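Long-range contacts in dimethylsulfoniopropionate lyase (Roseovarius nubinhibens, PDB 4B29), which probably cleaves dimethylsulfoniopropionate to release dimethyl sulfide, using a metal site held in a cupin barrel: residues S160-F165 with M174-Q179; T50-L55 with Q130-T135; Y145-H150 with P188-T193. All blocks are in the same frame, centred on the assembly; numbering follows the deposited sequence.

Interaction 1 (S160-F165 with M174-Q179); sequences SGRALF and MLEPGQ
Ala163 O takes the N-H of Leu175 at 2.9 Å, while Met174 SD lies 3.4 Å from the same Ala163 O and Met174 CA adds a CA-H...O contact. This is the antiparallel beta hairpin of strands 163-167 and 173-175, at one margin of a sheet of the cupin fold. Ala163 and Leu175 form a hydrogen-bonded pair, completed by Ala163 N to Leu175 O at 3.2 Å; Leu164 and Met174 form the next, non-hydrogen-bonded pair. On the face of Leu164 and Met174, the methionine is bent at chi2 (70°) and chi3, which sets SD over the centre of the Arg162 guanidinium and CE against Leu164 CB. Arg162 and Glu176 run side by side and form a salt bridge, NE to OE2 at 3.0 Å; the oxygen lies close to the guanidinium plane, yet the two flat groups are turned 66° apart. On the other face Leu175 CD1 makes a CH-pi contact with Phe165, 3.8 Å from the ring centroid, and Tyr156 meets that ring edge-to-face. Past the strand a type II turn, Glu176 to Gln179, reverses the chain; Gln179 OE1 accepts from Glu176 N at 2.9 Å, and Pro177 CD rests 3.3 Å from Gly161 O.

Interaction 2 (T50-L55 with Q130-T135); sequences TWPEDL and QSLRVT. With EDO (1,2-ethanediol), chain F.
Pro52 and Ser131 mark the nearest backbone approach, 6.0 Å between their CA atoms, where the two segments run 102° apart, nearly at right angles. Pro52 supplies the central apolar surface with three of its ring carbons. Its CB meets Ser131 CB at 3.9 Å, CG faces Leu132 CB, and CD touches Leu132 CD2 at 3.8 Å. The leucine side chain crosses the proline at about a right angle; with CG opposite the backbone N (chi1 -172°), it sends CD2 to Pro52 CD and, more loosely, toward Thr50 O. Pro52 CD also lies over one face of the Trp51 indole, offset toward its rim. That indole reaches Val134 only loosely, CZ3 to CG2 at 4.5 Å, and is packed on Leu32, Ala35 and Arg36 of helix 24-41. The contact therefore joins the loop after helix 43-48, within the N-terminal helical part, to the segment that leads into strand 133-139 in the larger sheet of the cupin barrel, with Val134 the strand residue touched. Polar links across the junction pass through water. One molecule donates to Thr50 O at 2.6 Å and to Ser131 O at 3.2 Å. A second donates to Asp54 OD2 at 2.5 Å and accepts from Gln130 N at 2.8 Å; its link to Ser131 OG is weak. The other carboxylate oxygen, Asp54 OD1, is hydrogen-bonded to Thr129 OG1. Farther along the strand, Thr135 OG1 hydrogen-bonds to O2 of a 1,2-ethanediol, likely a crystallisation additive, and to Trp204 NE1.

Interaction 3 (Y145-H150 with P188-T193); sequences YGWHEH and PHAMTT. With ZN (zinc ion), chain J; PO4 (phosphate ion), chain B.
His148 and His189 form a hydrogen-bonded antiparallel pair, His148 N to His189 O at 2.8 Å, with the reverse bond also made. Tyr145 and Met191 make a second such pair; the one-residue shift between the pairs is a beta bulge. Metal coordination joins the segments again: zinc binds His150 NE2 at 2.1 Å, His189 NE2 at 2.0 Å and phosphate O4 at 1.9 Å, and Glu154 completes this cupin metal site. His148 and His150 are the His-x-His pair of the first cupin motif, yet His148 is not among the zinc ligands; its NE2 donates to phosphate O3 at 2.7 Å, and Tyr145 OH to O1 at 2.5 Å, with Tyr156 a further partner of this anion, presumably acquired from the crystallisation medium. His148 ND1 donates to Gly146 O at 2.8 Å, almost straight (173°), which fixes the ring's rotation. Tyr145 covers one face of His148 and His189 lies toward the other, the imidazole planes 63° apart. Away from the metal, Ala190 CB sits over the Trp147 six-membered ring, 4.2 Å from its centroid. In the smaller sheet, strand 189-192 lies between strands 144-149 and 163-167, and strand 214-215 flanks 144-149 on its other side.

How the interactions relate
From the N terminus, residues 50-55 come first; interaction 2 closes a long loop when 130-135 returns to them, tying the helical N-terminal part to the larger sheet. It ends before interaction 3 opens at 145-150, and strand 133-139 leads directly to strand 144-149. Interaction 3 closes at 188-193, after strands of both sheets have been laid down. Interaction 1, a short hairpin closure, falls wholly within that span. Interactions 1 and 3 also touch in space: strands 163-167 and 189-192 are neighbours, with Leu164 O 2.9 Å from Thr192 N, a probable hydrogen bond. Interaction 2 stands apart, its centre about 25 Å from that of interaction 3.

Interaction 1 (S160-F165 with M174-Q179)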
loop_
_atom_site.group_PDB
_atom_site.type_symbol
_atom_site.label_atom_id
_atom_site.label_comp_id
_atom_site.label_asym_id
_atom_site.label_seq_id
_atom_site.Cartn_x
_atom_site.Cartn_y
_atom_site.Cartn_z
ATOM N N SER A 160 -5.542 8.150 0.003
ATOM C CA SER A 160 -6.388 9.059 -0.827
ATOM C C SER A 160 -7.300 8.221 -1.682
ATOM O O SER A 160 -7.091 6.996 -1.898
ATOM C CB SER A 160 -5.478 10.015 -1.659
ATOM O OG SER A 160 -4.526 9.297 -2.435
ATOM N N GLY A 161 -8.368 8.839 -2.183
ATOM C CA GLY A 161 -9.332 8.046 -2.954
ATOM C C GLY A 161 -10.260 7.302 -1.992
ATOM O O GLY A 161 -10.464 7.726 -0.841
ATOM N N ARG A 162 -10.824 6.201 -2.475
ATOM C CA ARG A 162 -11.772 5.396 -1.664
ATOM C C ARG A 162 -12.042 4.100 -2.386
ATOM O O ARG A 162 -11.871 3.984 -3.622
ATOM C CB ARG A 162 -13.075 6.188 -1.409
ATOM C CG ARG A 162 -13.894 6.339 -2.621
ATOM C CD ARG A 162 -15.119 7.320 -2.329
ATOM N NE ARG A 162 -16.243 6.907 -1.499
ATOM C CZ ARG A 162 -17.348 6.270 -1.945
ATOM N NH1 ARG A 162 -17.448 5.864 -3.202
ATOM N NH2 ARG A 162 -18.375 6.023 -1.134
ATOM N N ALA A 163 -12.401 3.066 -1.621
ATOM C CA ALA A 163 -12.734 1.802 -2.237
ATOM C C ALA A 163 -13.568 0.946 -1.303
ATOM O O ALA A 163 -13.607 1.208 -0.107
ATOM C CB ALA A 163 -11.415 1.003 -2.644
ATOM N N LEU A 164 -14.173 -0.095 -1.880
ATOM C CA LEU A 164 -14.989 -1.040 -1.122
ATOM C C LEU A 164 -14.137 -2.248 -0.780
ATOM O O LEU A 164 -13.644 -2.920 -1.697
ATOM C CB LEU A 164 -16.212 -1.443 -1.972
ATOM C CG LEU A 164 -17.188 -2.352 -1.239
ATOM C CD1 LEU A 164 -17.802 -1.640 -0.030
ATOM C CD2 LEU A 164 -18.263 -2.812 -2.314
ATOM N N PHE A 165 -14.011 -2.506 0.531
ATOM C CA PHE A 165 -13.173 -3.597 1.063
ATOM C C PHE A 165 -13.990 -4.785 1.512
ATOM O O PHE A 165 -14.935 -4.626 2.295
ATOM C CB PHE A 165 -12.358 -3.072 2.238
ATOM C CG PHE A 165 -11.176 -2.250 1.804
ATOM C CD1 PHE A 165 -11.326 -0.912 1.341
ATOM C CD2 PHE A 165 -9.906 -2.858 1.777
ATOM C CE1 PHE A 165 -10.224 -0.149 0.920
ATOM C CE2 PHE A 165 -8.765 -2.094 1.374
ATOM C CZ PHE A 165 -8.923 -0.762 0.957
ATOM N N MET A 174 -16.765 0.556 3.064
ATOM C CA MET A 174 -16.290 1.510 2.083
ATOM C C MET A 174 -15.371 2.473 2.816
ATOM O O MET A 174 -15.807 3.155 3.762
ATOM C CB MET A 174 -17.518 2.280 1.544
ATOM C CG MET A 174 -17.129 3.261 0.454
ATOM S SD MET A 174 -16.604 2.539 -1.101
ATOM C CE MET A 174 -18.194 2.047 -1.822
ATOM N N LEU A 175 -14.064 2.435 2.492
ATOM C CA LEU A 175 -13.095 3.207 3.278
ATOM C C LEU A 175 -12.571 4.428 2.545
ATOM O O LEU A 175 -12.301 4.359 1.332
ATOM C CB LEU A 175 -11.858 2.319 3.596
ATOM C CG LEU A 175 -12.234 1.029 4.367
ATOM C CD1 LEU A 175 -10.913 0.277 4.651
ATOM C CD2 LEU A 175 -13.047 1.335 5.676
ATOM N N GLU A 176 -12.447 5.508 3.311
ATOM C CA GLU A 176 -12.006 6.822 2.856
ATOM C C GLU A 176 -10.718 7.177 3.611
ATOM O O GLU A 176 -10.325 6.468 4.563
ATOM C CB GLU A 176 -13.121 7.843 3.180
ATOM C CG GLU A 176 -14.239 7.542 2.158
ATOM C CD GLU A 176 -15.365 8.523 2.062
ATOM O OE1 GLU A 176 -15.379 9.557 2.774
ATOM O OE2 GLU A 176 -16.252 8.224 1.223
ATOM N N PRO A 177 -10.075 8.301 3.250
ATOM C CA PRO A 177 -8.718 8.597 3.803
ATOM C C PRO A 177 -8.589 8.608 5.314
ATOM O O PRO A 177 -9.381 9.245 6.041
ATOM C CB PRO A 177 -8.411 9.981 3.241
ATOM C CG PRO A 177 -9.078 9.919 1.814
ATOM C CD PRO A 177 -10.413 9.199 2.118
ATOM N N GLY A 178 -7.609 7.839 5.808
ATOM C CA GLY A 178 -7.343 7.723 7.233
ATOM C C GLY A 178 -8.036 6.538 7.912
ATOM O O GLY A 178 -7.660 6.182 9.044
ATOM N N GLN A 179 -9.058 5.958 7.248
ATOM C CA GLN A 179 -9.704 4.768 7.799
ATOM C C GLN A 179 -8.751 3.590 7.613
ATOM O O GLN A 179 -7.873 3.637 6.755
ATOM C CB GLN A 179 -11.053 4.506 7.131
ATOM C CG GLN A 179 -12.083 5.583 7.572
ATOM C CD GLN A 179 -13.441 5.226 7.015
ATOM O OE1 GLN A 179 -13.753 5.534 5.860
ATOM N NE2 GLN A 179 -14.238 4.582 7.826
#

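Interaction 2 (T50-L55 with Q130-T135)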
loop_
_atom_site.group_PDB
_atom_site.type_symbol
_atom_site.label_atom_id
_atom_site.label_comp_id
_atom_site.label_asym_id
_atom_site.label_seq_id
_atom_site.Cartn_x
_atom_site.Cartn_y
_atom_site.Cartn_z
ATOM N N THR A 50 5.133 -0.965 16.691
ATOM C CA THR A 50 5.937 0.194 17.025
ATOM C C THR A 50 6.744 0.606 15.798
ATOM O O THR A 50 7.250 -0.248 15.052
ATOM C CB THR A 50 6.899 -0.207 18.178
ATOM O OG1 THR A 50 6.077 -0.599 19.282
ATOM C CG2 THR A 50 7.741 0.985 18.623
ATOM N N TRP A 51 6.915 1.908 15.581
ATOM C CA TRP A 51 7.713 2.330 14.435
ATOM C C TRP A 51 9.174 1.981 14.706
ATOM O O TRP A 51 9.653 2.327 15.753
ATOM C CB TRP A 51 7.609 3.842 14.273
ATOM C CG TRP A 51 8.244 4.326 12.972
ATOM C CD1 TRP A 51 9.482 4.903 12.837
ATOM C CD2 TRP A 51 7.690 4.240 11.672
ATOM N NE1 TRP A 51 9.717 5.198 11.519
ATOM C CE2 TRP A 51 8.629 4.821 10.774
ATOM C CE3 TRP A 51 6.466 3.758 11.160
ATOM C CZ2 TRP A 51 8.405 4.914 9.400
ATOM C CZ3 TRP A 51 6.233 3.878 9.769
ATOM C CH2 TRP A 51 7.210 4.439 8.909
ATOM N N PRO A 52 9.840 1.308 13.759
ATOM C CA PRO A 52 11.206 0.791 14.025
ATOM C C PRO A 52 12.233 1.930 14.191
ATOM O O PRO A 52 12.111 2.963 13.544
ATOM C CB PRO A 52 11.511 -0.063 12.792
ATOM C CG PRO A 52 10.451 0.187 11.753
ATOM C CD PRO A 52 9.293 0.917 12.442
ATOM N N GLU A 53 13.218 1.733 15.059
ATOM C CA GLU A 53 14.244 2.732 15.243
ATOM C C GLU A 53 15.471 2.425 14.358
ATOM O O GLU A 53 16.446 3.197 14.354
ATOM C CB GLU A 53 14.616 2.837 16.741
ATOM C CG GLU A 53 13.605 3.669 17.569
ATOM C CD GLU A 53 13.311 5.072 16.975
ATOM O OE1 GLU A 53 14.265 5.849 16.730
ATOM O OE2 GLU A 53 12.110 5.397 16.760
ATOM N N ASP A 54 15.417 1.339 13.583
ATOM C CA ASP A 54 16.604 0.908 12.847
ATOM C C ASP A 54 16.504 0.991 11.321
ATOM O O ASP A 54 17.245 0.315 10.620
ATOM C CB ASP A 54 16.993 -0.503 13.273
ATOM C CG ASP A 54 15.943 -1.537 12.906
ATOM O OD1 ASP A 54 14.861 -1.176 12.359
ATOM O OD2 ASP A 54 16.193 -2.740 13.154
ATOM N N LEU A 55 15.556 1.754 10.790
ATOM C CA LEU A 55 15.373 1.792 9.333
ATOM C C LEU A 55 16.621 2.405 8.675
ATOM O O LEU A 55 17.127 3.441 9.171
ATOM C CB LEU A 55 14.137 2.648 8.960
ATOM C CG LEU A 55 12.793 1.992 9.297
ATOM C CD1 LEU A 55 11.769 3.148 9.434
ATOM C CD2 LEU A 55 12.465 1.191 8.135
ATOM N N GLN A 130 13.815 -5.346 9.801
ATOM C CA GLN A 130 13.138 -6.624 10.004
ATOM C C GLN A 130 12.000 -6.467 11.021
ATOM O O GLN A 130 11.338 -7.461 11.304
ATOM C CB GLN A 130 14.153 -7.652 10.558
ATOM C CG GLN A 130 15.121 -8.134 9.441
ATOM C CD GLN A 130 14.487 -9.042 8.417
ATOM O OE1 GLN A 130 13.465 -9.712 8.685
ATOM N NE2 GLN A 130 15.111 -9.138 7.228
ATOM N N SER A 131 11.783 -5.244 11.533
ATOM C CA SER A 131 10.805 -5.040 12.639
ATOM C C SER A 131 9.395 -4.795 12.124
ATOM O O SER A 131 8.398 -5.057 12.856
ATOM C CB SER A 131 11.219 -3.873 13.522
ATOM O OG SER A 131 12.476 -4.194 14.143
ATOM N N LEU A 132 9.295 -4.398 10.864
ATOM C CA LEU A 132 7.982 -4.065 10.317
ATOM C C LEU A 132 8.082 -4.201 8.807
ATOM O O LEU A 132 9.193 -4.261 8.272
ATOM C CB LEU A 132 7.717 -2.605 10.656
ATOM C CG LEU A 132 6.299 -2.079 10.349
ATOM C CD1 LEU A 132 5.150 -3.098 10.809
ATOM C CD2 LEU A 132 6.209 -0.703 11.013
ATOM N N ARG A 133 6.933 -4.272 8.138
ATOM C CA ARG A 133 6.936 -4.129 6.696
ATOM C C ARG A 133 5.832 -3.129 6.351
ATOM O O ARG A 133 4.722 -3.211 6.919
ATOM C CB ARG A 133 6.691 -5.484 6.070
ATOM C CG ARG A 133 6.643 -5.493 4.600
ATOM C CD ARG A 133 6.453 -6.953 4.135
ATOM N NE ARG A 133 6.704 -7.105 2.709
ATOM C CZ ARG A 133 5.819 -7.489 1.799
ATOM N NH1 ARG A 133 4.550 -7.712 2.112
ATOM N NH2 ARG A 133 6.201 -7.624 0.556
ATOM N N VAL A 134 6.175 -2.184 5.479
ATOM C CA VAL A 134 5.242 -1.114 5.081
ATOM C C VAL A 134 5.191 -1.149 3.558
ATOM O O VAL A 134 6.204 -0.958 2.883
ATOM C CB VAL A 134 5.758 0.261 5.513
ATOM C CG1 VAL A 134 4.733 1.339 5.048
ATOM C CG2 VAL A 134 5.927 0.358 7.002
ATOM N N THR A 135 4.002 -1.384 2.999
ATOM C CA THR A 135 3.843 -1.373 1.548
ATOM C C THR A 135 2.823 -0.311 1.136
ATOM O O THR A 135 2.056 0.184 1.962
ATOM C CB THR A 135 3.417 -2.713 0.931
ATOM O OG1 THR A 135 2.139 -3.116 1.477
ATOM C CG2 THR A 135 4.460 -3.784 1.232
HETATM C C1 EDO F . -0.900 -2.572 -0.172
HETATM O O1 EDO F . -2.159 -2.053 -0.605
HETATM C C2 EDO F . -0.312 -3.301 -1.350
HETATM O O2 EDO F . 0.811 -3.967 -0.810
HETATM O O HOH W 1 7.989 -2.731 15.058
HETATM O O HOH W 2 15.258 -4.855 12.199
#

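Interaction 3 (Y145-H150 with P188-T193)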
loop_
_atom_site.group_PDB
_atom_site.type_symbol
_atom_site.label_atom_id
_atom_site.label_comp_id
_atom_site.label_asym_id
_atom_site.label_seq_id
_atom_site.Cartn_x
_atom_site.Cartn_y
_atom_site.Cartn_z
ATOM N N TYR A 145 -10.072 -6.087 -7.493
ATOM C CA TYR A 145 -8.956 -6.893 -6.973
ATOM C C TYR A 145 -9.625 -8.039 -6.274
ATOM O O TYR A 145 -10.237 -7.855 -5.197
ATOM C CB TYR A 145 -8.141 -6.021 -6.004
ATOM C CG TYR A 145 -6.882 -6.637 -5.438
ATOM C CD1 TYR A 145 -6.349 -7.828 -5.949
ATOM C CD2 TYR A 145 -6.192 -5.976 -4.418
ATOM C CE1 TYR A 145 -5.166 -8.364 -5.407
ATOM C CE2 TYR A 145 -4.989 -6.494 -3.890
ATOM C CZ TYR A 145 -4.506 -7.693 -4.395
ATOM O OH TYR A 145 -3.318 -8.200 -3.867
ATOM N N GLY A 146 -9.566 -9.225 -6.884
ATOM C CA GLY A 146 -10.343 -10.373 -6.396
ATOM C C GLY A 146 -9.787 -10.972 -5.115
ATOM O O GLY A 146 -8.748 -10.510 -4.602
ATOM N N TRP A 147 -10.464 -11.985 -4.605
ATOM C CA TRP A 147 -10.112 -12.619 -3.328
ATOM C C TRP A 147 -8.640 -13.084 -3.338
ATOM O O TRP A 147 -8.201 -13.826 -4.238
ATOM C CB TRP A 147 -10.998 -13.836 -3.053
ATOM C CG TRP A 147 -12.443 -13.474 -2.820
ATOM C CD1 TRP A 147 -13.498 -13.751 -3.669
ATOM C CD2 TRP A 147 -13.005 -12.807 -1.678
ATOM N NE1 TRP A 147 -14.688 -13.267 -3.119
ATOM C CE2 TRP A 147 -14.415 -12.704 -1.897
ATOM C CE3 TRP A 147 -12.477 -12.327 -0.473
ATOM C CZ2 TRP A 147 -15.281 -12.114 -0.963
ATOM C CZ3 TRP A 147 -13.340 -11.725 0.448
ATOM C CH2 TRP A 147 -14.736 -11.624 0.202
ATOM N N HIS A 148 -7.894 -12.632 -2.330
ATOM C CA HIS A 148 -6.475 -13.017 -2.223
ATOM C C HIS A 148 -6.156 -13.152 -0.746
ATOM O O HIS A 148 -6.924 -12.704 0.108
ATOM C CB HIS A 148 -5.569 -11.990 -2.892
ATOM C CG HIS A 148 -5.739 -10.600 -2.382
ATOM N ND1 HIS A 148 -6.815 -9.815 -2.744
ATOM C CD2 HIS A 148 -4.967 -9.835 -1.566
ATOM C CE1 HIS A 148 -6.716 -8.634 -2.159
ATOM N NE2 HIS A 148 -5.596 -8.618 -1.444
ATOM N N GLU A 149 -5.016 -13.782 -0.431
ATOM C CA GLU A 149 -4.799 -14.139 0.958
ATOM C C GLU A 149 -3.307 -14.358 1.196
ATOM O O GLU A 149 -2.522 -14.479 0.247
ATOM C CB GLU A 149 -5.554 -15.431 1.308
ATOM C CG GLU A 149 -5.049 -16.620 0.445
ATOM C CD GLU A 149 -5.897 -17.815 0.707
ATOM O OE1 GLU A 149 -6.999 -17.895 0.125
ATOM O OE2 GLU A 149 -5.490 -18.628 1.565
ATOM N N HIS A 150 -2.943 -14.404 2.469
ATOM C CA HIS A 150 -1.544 -14.639 2.852
ATOM C C HIS A 150 -1.502 -14.932 4.340
ATOM O O HIS A 150 -2.354 -14.453 5.129
ATOM C CB HIS A 150 -0.663 -13.409 2.546
ATOM C CG HIS A 150 -1.352 -12.107 2.835
ATOM N ND1 HIS A 150 -1.555 -11.631 4.107
ATOM C CD2 HIS A 150 -1.937 -11.227 1.999
ATOM C CE1 HIS A 150 -2.222 -10.482 4.051
ATOM N NE2 HIS A 150 -2.455 -10.221 2.772
ATOM N N PRO A 188 -9.168 -14.534 3.437
ATOM C CA PRO A 188 -9.181 -13.920 2.127
ATOM C C PRO A 188 -9.869 -12.561 2.148
ATOM O O PRO A 188 -10.827 -12.350 2.914
ATOM C CB PRO A 188 -9.971 -14.897 1.270
ATOM C CG PRO A 188 -9.823 -16.229 1.963
ATOM C CD PRO A 188 -9.775 -15.884 3.431
ATOM N N HIS A 189 -9.357 -11.653 1.331
ATOM C CA HIS A 189 -9.920 -10.295 1.253
ATOM C C HIS A 189 -9.906 -9.865 -0.198
ATOM O O HIS A 189 -9.199 -10.452 -1.046
ATOM C CB HIS A 189 -9.149 -9.331 2.198
ATOM C CG HIS A 189 -7.652 -9.509 2.172
ATOM N ND1 HIS A 189 -7.031 -10.547 2.831
ATOM C CD2 HIS A 189 -6.672 -8.749 1.627
ATOM C CE1 HIS A 189 -5.711 -10.443 2.661
ATOM N NE2 HIS A 189 -5.478 -9.343 1.971
ATOM N N ALA A 190 -10.629 -8.790 -0.492
ATOM C CA ALA A 190 -10.679 -8.287 -1.865
ATOM C C ALA A 190 -11.071 -6.815 -1.825
ATOM O O ALA A 190 -11.359 -6.272 -0.753
ATOM C CB ALA A 190 -11.731 -9.111 -2.687
ATOM N N MET A 191 -10.984 -6.133 -2.959
ATOM C CA MET A 191 -11.270 -4.707 -2.936
ATOM C C MET A 191 -11.746 -4.273 -4.330
ATOM O O MET A 191 -11.193 -4.731 -5.317
ATOM C CB MET A 191 -9.965 -3.951 -2.615
ATOM C CG MET A 191 -10.188 -2.445 -2.350
ATOM S SD MET A 191 -8.596 -1.531 -2.403
ATOM C CE MET A 191 -8.256 -1.648 -4.154
ATOM N N THR A 192 -12.709 -3.351 -4.380
ATOM C CA THR A 192 -13.231 -2.857 -5.658
ATOM C C THR A 192 -13.140 -1.339 -5.655
ATOM O O THR A 192 -13.622 -0.678 -4.706
ATOM C CB THR A 192 -14.735 -3.209 -5.729
ATOM O OG1 THR A 192 -14.861 -4.620 -5.545
ATOM C CG2 THR A 192 -15.327 -2.764 -7.096
ATOM N N THR A 193 -12.554 -0.773 -6.702
ATOM C CA THR A 193 -12.669 0.679 -6.879
ATOM C C THR A 193 -13.852 0.919 -7.864
ATOM O O THR A 193 -14.083 0.159 -8.809
ATOM C CB THR A 193 -11.421 1.358 -7.470
ATOM O OG1 THR A 193 -10.951 0.579 -8.561
ATOM C CG2 THR A 193 -10.257 1.434 -6.420
HETATM ZN ZN ZN J . -3.568 -8.678 1.966
HETATM P P PO4 B . -2.763 -7.058 -0.359
HETATM O O1 PO4 B . -2.295 -7.151 -1.781
HETATM O O2 PO4 B . -1.850 -6.047 0.362
HETATM O O3 PO4 B . -4.216 -6.616 -0.245
HETATM O O4 PO4 B . -2.661 -8.367 0.354
#